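Local coordinates for CBS domain protein (PDB 3LHH) that binds adenosine monophosphate in the cleft of a paired CBS module, one piece of a longer, probably FAD-binding membrane protein, at residues Ser52-Leu57 with Lys150-Leu155; Val89-Ala94 with Ser137-Val142. All coordinates share one frame; numbering follows the deposited sequence.

Contact 1: Ser52-Leu57 with Lys150-Leu155; sequences SDIVFL and KGLVTL. With AMP (adenosine monophosphate), chain B.
Ile54 meets Leu152 beside the adenine pocket, the loop before strand 57-58 laying one aliphatic chain on strand 149-154. Followed outward from CB, Ile54 divides into two branches. CG2 lies anti to the backbone N and approaches Leu152 CD2 at a looser 4.1 Å. CG1 takes the other course, beside the backbone N (chi1 -66°), and runs within 3.7 Å of Leu152 CD2. With chi2 extended at -177°, CD1 continues along the same methyl, 3.7 Å from Leu152 CD2, and ends over the backbone of Gly151, 4.1 Å from its C. Leu152 therefore offers CD2 to both branches. The two segments touch through carbon alone; their polar link is made by AMP, which spans them. Val55 N donates to AMP N1 at 3.0 Å in a nearly straight bond (172°), and AMP N6 gives a similarly straight hydrogen bond back to Val55 O, so the Val55 backbone reads the adenine edge. At the ribose end Thr154 OG1 donates to AMP O3' over 2.7 Å; the same oxygen caps the next helix through Asp157 N, while Asp157 OD2 also binds the nucleotide. The chemistry thus divides the work: backbone amide and carbonyl recognise the base, consistent with selectivity for adenine, a hydroxyl holds the sugar, and the apolar Ile54-Leu152 pair packs the loop on strand 149-154 beside them, joining segments of the two CBS sequence ranges.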
loop_
_atom_site.group_PDB
_atom_site.type_symbol
_atom_site.label_atom_id
_atom_site.label_comp_id
_atom_site.label_asym_id
_atom_site.label_seq_id
_atom_site.Cartn_x
_atom_site.Cartn_y
_atom_site.Cartn_z
ATOM N N SER A 52 4.342 5.979 9.523
ATOM C CA SER A 52 3.841 5.593 10.845
ATOM C C SER A 52 2.345 5.265 10.844
ATOM O O SER A 52 1.859 4.547 11.723
ATOM C CB SER A 52 4.157 6.657 11.897
ATOM O OG SER A 52 3.438 7.847 11.656
ATOM N N ASP A 53 1.624 5.784 9.853
ATOM C CA ASP A 53 0.188 5.534 9.734
ATOM C C ASP A 53 -0.127 4.342 8.829
ATOM O O ASP A 53 -1.292 3.988 8.677
ATOM C CB ASP A 53 -0.550 6.774 9.200
ATOM C CG ASP A 53 -0.543 7.950 10.183
ATOM O OD1 ASP A 53 0.048 7.831 11.277
ATOM O OD2 ASP A 53 -1.142 9.000 9.856
ATOM N N ILE A 54 0.893 3.740 8.211
ATOM C CA ILE A 54 0.659 2.612 7.310
ATOM C C ILE A 54 0.268 1.337 8.040
ATOM O O ILE A 54 0.976 0.891 8.933
ATOM C CB ILE A 54 1.888 2.280 6.438
ATOM C CG1 ILE A 54 2.196 3.423 5.464
ATOM C CG2 ILE A 54 1.642 0.994 5.671
ATOM C CD1 ILE A 54 3.359 3.131 4.528
ATOM N N VAL A 55 -0.849 0.734 7.637
ATOM C CA VAL A 55 -1.275 -0.538 8.213
ATOM C C VAL A 55 -0.839 -1.636 7.270
ATOM O O VAL A 55 -1.217 -1.617 6.102
ATOM C CB VAL A 55 -2.816 -0.589 8.369
ATOM C CG1 VAL A 55 -3.255 -1.946 8.866
ATOM C CG2 VAL A 55 -3.295 0.522 9.300
ATOM N N PHE A 56 -0.051 -2.592 7.756
ATOM C CA PHE A 56 0.633 -3.526 6.859
ATOM C C PHE A 56 0.601 -4.972 7.342
ATOM O O PHE A 56 0.360 -5.235 8.516
ATOM C CB PHE A 56 2.090 -3.090 6.639
ATOM C CG PHE A 56 2.946 -3.159 7.884
ATOM C CD1 PHE A 56 3.088 -2.051 8.704
ATOM C CD2 PHE A 56 3.623 -4.324 8.216
ATOM C CE1 PHE A 56 3.879 -2.105 9.845
ATOM C CE2 PHE A 56 4.412 -4.394 9.360
ATOM C CZ PHE A 56 4.541 -3.282 10.174
ATOM N N LEU A 57 0.824 -5.904 6.424
ATOM C CA LEU A 57 0.925 -7.316 6.778
ATOM C C LEU A 57 2.385 -7.800 6.754
ATOM O O LEU A 57 3.197 -7.301 5.978
ATOM C CB LEU A 57 0.063 -8.151 5.839
ATOM C CG LEU A 57 -1.398 -7.701 5.696
ATOM C CD1 LEU A 57 -2.180 -8.722 4.893
ATOM C CD2 LEU A 57 -2.045 -7.486 7.037
ATOM N N LYS A 150 9.096 6.618 2.967
ATOM C CA LYS A 150 8.572 7.799 3.662
ATOM C C LYS A 150 7.065 7.697 3.892
ATOM O O LYS A 150 6.510 8.386 4.740
ATOM C CB LYS A 150 8.844 9.074 2.838
ATOM C CG LYS A 150 10.201 9.697 3.065
ATOM C CD LYS A 150 10.340 10.198 4.504
ATOM C CE LYS A 150 11.663 9.747 5.141
ATOM N NZ LYS A 150 11.490 9.139 6.517
ATOM N N GLY A 151 6.400 6.870 3.101
ATOM C CA GLY A 151 4.960 6.776 3.173
ATOM C C GLY A 151 4.363 6.186 1.914
ATOM O O GLY A 151 5.075 5.608 1.093
ATOM N N LEU A 152 3.051 6.323 1.767
ATOM C CA LEU A 152 2.389 5.845 0.567
ATOM C C LEU A 152 1.354 6.840 0.092
ATOM O O LEU A 152 0.838 7.640 0.876
ATOM C CB LEU A 152 1.762 4.460 0.778
ATOM C CG LEU A 152 0.633 4.288 1.785
ATOM C CD1 LEU A 152 -0.703 4.752 1.236
ATOM C CD2 LEU A 152 0.563 2.817 2.162
ATOM N N VAL A 153 1.083 6.804 -1.207
ATOM C CA VAL A 153 0.009 7.607 -1.790
ATOM C C VAL A 153 -1.014 6.695 -2.455
ATOM O O VAL A 153 -0.648 5.725 -3.119
ATOM C CB VAL A 153 0.559 8.617 -2.812
ATOM C CG1 VAL A 153 -0.557 9.557 -3.300
ATOM C CG2 VAL A 153 1.627 9.421 -2.178
ATOM N N THR A 154 -2.297 6.998 -2.270
ATOM C CA THR A 154 -3.346 6.265 -2.963
ATOM C C THR A 154 -3.984 7.084 -4.098
ATOM O O THR A 154 -4.036 8.310 -4.063
ATOM C CB THR A 154 -4.464 5.801 -2.005
ATOM O OG1 THR A 154 -5.197 6.939 -1.536
ATOM C CG2 THR A 154 -3.886 5.041 -0.815
ATOM N N LEU A 155 -4.489 6.386 -5.100
ATOM C CA LEU A 155 -5.213 7.049 -6.178
ATOM C C LEU A 155 -6.381 7.823 -5.574
ATOM O O LEU A 155 -6.619 8.993 -5.913
ATOM C CB LEU A 155 -5.722 6.013 -7.171
ATOM C CG LEU A 155 -6.625 6.568 -8.269
ATOM C CD1 LEU A 155 -5.819 7.442 -9.185
ATOM C CD2 LEU A 155 -7.283 5.422 -9.031
HETATM P P AMP B . -9.753 2.441 1.879
HETATM O O1P AMP B . -9.769 2.439 3.393
HETATM O O2P AMP B . -9.129 1.204 1.294
HETATM O O3P AMP B . -11.039 2.873 1.215
HETATM O "O5'" AMP B . -8.789 3.691 1.598
HETATM C "C5'" AMP B . -9.203 5.006 1.981
HETATM C "C4'" AMP B . -8.000 5.836 2.433
HETATM O "O4'" AMP B . -7.370 5.266 3.592
HETATM C "C3'" AMP B . -6.889 5.885 1.389
HETATM O "O3'" AMP B . -7.112 6.884 0.377
HETATM C "C2'" AMP B . -5.673 6.174 2.243
HETATM O "O2'" AMP B . -5.774 7.545 2.634
HETATM C "C1'" AMP B . -5.937 5.358 3.494
HETATM N N9 AMP B . -5.407 3.964 3.415
HETATM C C8 AMP B . -5.805 3.008 2.551
HETATM N N7 AMP B . -5.156 1.838 2.754
HETATM C C5 AMP B . -4.305 2.043 3.776
HETATM C C6 AMP B . -3.329 1.212 4.512
HETATM N N6 AMP B . -3.109 -0.090 4.182
HETATM N N1 AMP B . -2.671 1.796 5.531
HETATM C C2 AMP B . -2.885 3.087 5.875
HETATM N N3 AMP B . -3.758 3.898 5.244
HETATM C C4 AMP B . -4.480 3.435 4.204
#

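Contact 2: Val89-Ala94 with Ser137-Val142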
loop_
_atom_site.group_PDB
_atom_site.type_symbol
_atom_site.label_atom_id
_atom_site.label_comp_id
_atom_site.label_asym_id
_atom_site.label_seq_id
_atom_site.Cartn_x
_atom_site.Cartn_y
_atom_site.Cartn_z
ATOM N N VAL A 89 7.442 -6.133 0.274
ATOM C CA VAL A 89 7.441 -7.138 -0.778
ATOM C C VAL A 89 6.342 -6.887 -1.821
ATOM O O VAL A 89 6.455 -7.339 -2.957
ATOM C CB VAL A 89 7.334 -8.556 -0.192
ATOM C CG1 VAL A 89 7.059 -9.562 -1.281
ATOM C CG2 VAL A 89 8.627 -8.917 0.524
ATOM N N GLY A 90 5.292 -6.157 -1.429
ATOM C CA GLY A 90 4.169 -5.869 -2.308
ATOM C C GLY A 90 2.889 -5.523 -1.551
ATOM O O GLY A 90 2.917 -4.928 -0.483
ATOM N N ILE A 91 1.759 -5.930 -2.102
ATOM C CA ILE A 91 0.467 -5.449 -1.642
ATOM C C ILE A 91 -0.546 -6.576 -1.746
ATOM O O ILE A 91 -0.427 -7.448 -2.603
ATOM C CB ILE A 91 -0.002 -4.268 -2.515
ATOM C CG1 ILE A 91 0.823 -3.019 -2.227
ATOM C CG2 ILE A 91 -1.465 -3.962 -2.296
ATOM C CD1 ILE A 91 0.681 -1.978 -3.325
ATOM N N ILE A 92 -1.542 -6.559 -0.869
ATOM C CA ILE A 92 -2.541 -7.614 -0.847
ATOM C C ILE A 92 -3.913 -6.974 -0.825
ATOM O O ILE A 92 -4.124 -5.950 -0.162
ATOM C CB ILE A 92 -2.347 -8.522 0.394
ATOM C CG1 ILE A 92 -2.082 -9.958 -0.043
ATOM C CG2 ILE A 92 -3.540 -8.483 1.320
ATOM C CD1 ILE A 92 -0.799 -10.522 0.524
ATOM N N SER A 93 -4.836 -7.575 -1.570
ATOM C CA SER A 93 -6.238 -7.205 -1.523
ATOM C C SER A 93 -6.907 -7.910 -0.347
ATOM O O SER A 93 -6.798 -9.130 -0.211
ATOM C CB SER A 93 -6.923 -7.621 -2.822
ATOM O OG SER A 93 -8.323 -7.659 -2.650
ATOM N N ALA A 94 -7.596 -7.153 0.498
ATOM C CA ALA A 94 -8.247 -7.750 1.647
ATOM C C ALA A 94 -9.332 -8.733 1.195
ATOM O O ALA A 94 -9.478 -9.830 1.746
ATOM C CB ALA A 94 -8.837 -6.671 2.532
ATOM N N SER A 137 -2.223 1.894 -10.982
ATOM C CA SER A 137 -2.043 1.469 -9.591
ATOM C C SER A 137 -3.034 2.156 -8.653
ATOM O O SER A 137 -3.429 3.297 -8.876
ATOM C CB SER A 137 -0.618 1.799 -9.113
ATOM O OG SER A 137 0.359 0.978 -9.726
ATOM N N GLN A 138 -3.427 1.477 -7.585
ATOM C CA GLN A 138 -4.287 2.084 -6.575
ATOM C C GLN A 138 -3.430 2.707 -5.476
ATOM O O GLN A 138 -3.831 3.664 -4.830
ATOM C CB GLN A 138 -5.247 1.047 -5.983
ATOM C CG GLN A 138 -6.188 0.409 -7.004
ATOM C CD GLN A 138 -5.840 -1.040 -7.311
ATOM O OE1 GLN A 138 -4.667 -1.403 -7.437
ATOM N NE2 GLN A 138 -6.865 -1.877 -7.434
HETATM N N MSE A 139 -2.229 2.160 -5.303
HETATM C CA MSE A 139 -1.322 2.522 -4.220
HETATM C C MSE A 139 0.135 2.563 -4.711
HETATM O O MSE A 139 0.571 1.664 -5.420
HETATM C CB MSE A 139 -1.489 1.461 -3.129
HETATM C CG MSE A 139 -0.611 1.563 -1.924
HETATM SE SE MSE A 139 -1.217 0.240 -0.584
HETATM C CE MSE A 139 -2.924 1.038 -0.079
ATOM N N VAL A 140 0.875 3.613 -4.362
ATOM C CA VAL A 140 2.309 3.679 -4.664
ATOM C C VAL A 140 3.089 4.024 -3.400
ATOM O O VAL A 140 2.590 4.739 -2.520
ATOM C CB VAL A 140 2.657 4.725 -5.753
ATOM C CG1 VAL A 140 1.941 4.422 -7.067
ATOM C CG2 VAL A 140 2.330 6.124 -5.263
ATOM N N PHE A 141 4.306 3.500 -3.305
ATOM C CA PHE A 141 5.182 3.778 -2.176
ATOM C C PHE A 141 6.166 4.892 -2.514
ATOM O O PHE A 141 6.715 4.947 -3.613
ATOM C CB PHE A 141 5.931 2.517 -1.754
ATOM C CG PHE A 141 5.027 1.401 -1.303
ATOM C CD1 PHE A 141 4.142 1.585 -0.247
ATOM C CD2 PHE A 141 5.065 0.164 -1.925
ATOM C CE1 PHE A 141 3.305 0.556 0.163
ATOM C CE2 PHE A 141 4.235 -0.871 -1.507
ATOM C CZ PHE A 141 3.353 -0.673 -0.472
ATOM N N VAL A 142 6.393 5.769 -1.550
ATOM C CA VAL A 142 7.271 6.905 -1.730
ATOM C C VAL A 142 8.529 6.771 -0.871
ATOM O O VAL A 142 8.439 6.495 0.327
ATOM C CB VAL A 142 6.538 8.196 -1.361
ATOM C CG1 VAL A 142 7.439 9.401 -1.596
ATOM C CG2 VAL A 142 5.244 8.314 -2.173
#
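The interface between the two CBS repeats of this module is where Ile91, on strand 88-93, packs against Met139 and Phe141 of strand 139-143. Met139, here selenomethionine, also lines the AMP pocket. The short strand segments run roughly antiparallel, at 151°, with axes 9.2 Å apart at closest; this separation is bridged by side chains, as expected of facing sheets. Ile91 CD1 lies 4.0 Å from Met139 SE and equally near its CG. The Met139 chain is extended through chi2, and its bend at chi3 (-69°) turns CE aside, leaving SE to meet the isoleucine. Ile91 CG1 reaches Phe141 CZ at 3.9 Å, approaching the ring obliquely as the two side chains pass one another running opposite ways. Gly90 O sits near the ring plane, 4.3 Å from Phe141 CZ at its edge. With an alanine at Ile91, the branch that ends in CD1 is lost, which would probably open a gap beside the Phe141 ring and Met139 SE and could let the selenium-bearing chain shift beside the nucleotide. All four touching residues are buried, and apolar packing between the sheets of paired repeats is the arrangement typical of a CBS pair, or Bateman module.

How the contacts relate
From the N terminus the chain passes first through 52-57, the loop between strands 49-50 and 57-58, then through 89-94 on strand 88-93. Contact 2 closes the inner loop when strand 139-143 arrives 43 residues later; contact 1 closes the outer one, across 92 intervening residues, at 150-155, so the closures nest without crossing. Their centres are 9 Å apart. Antiparallel strands 139-143 and 149-154 share a probable hydrogen bond, Lys150 N to Val142 O (2.7 Å); another, Leu155 N to Gln138 O (2.8 Å), lies just beyond their other end. Contact 2 packs the sheet holding strand 88-93 on the four-stranded sheet; contact 1 lays the loop on it too, both bordering the AMP pocket.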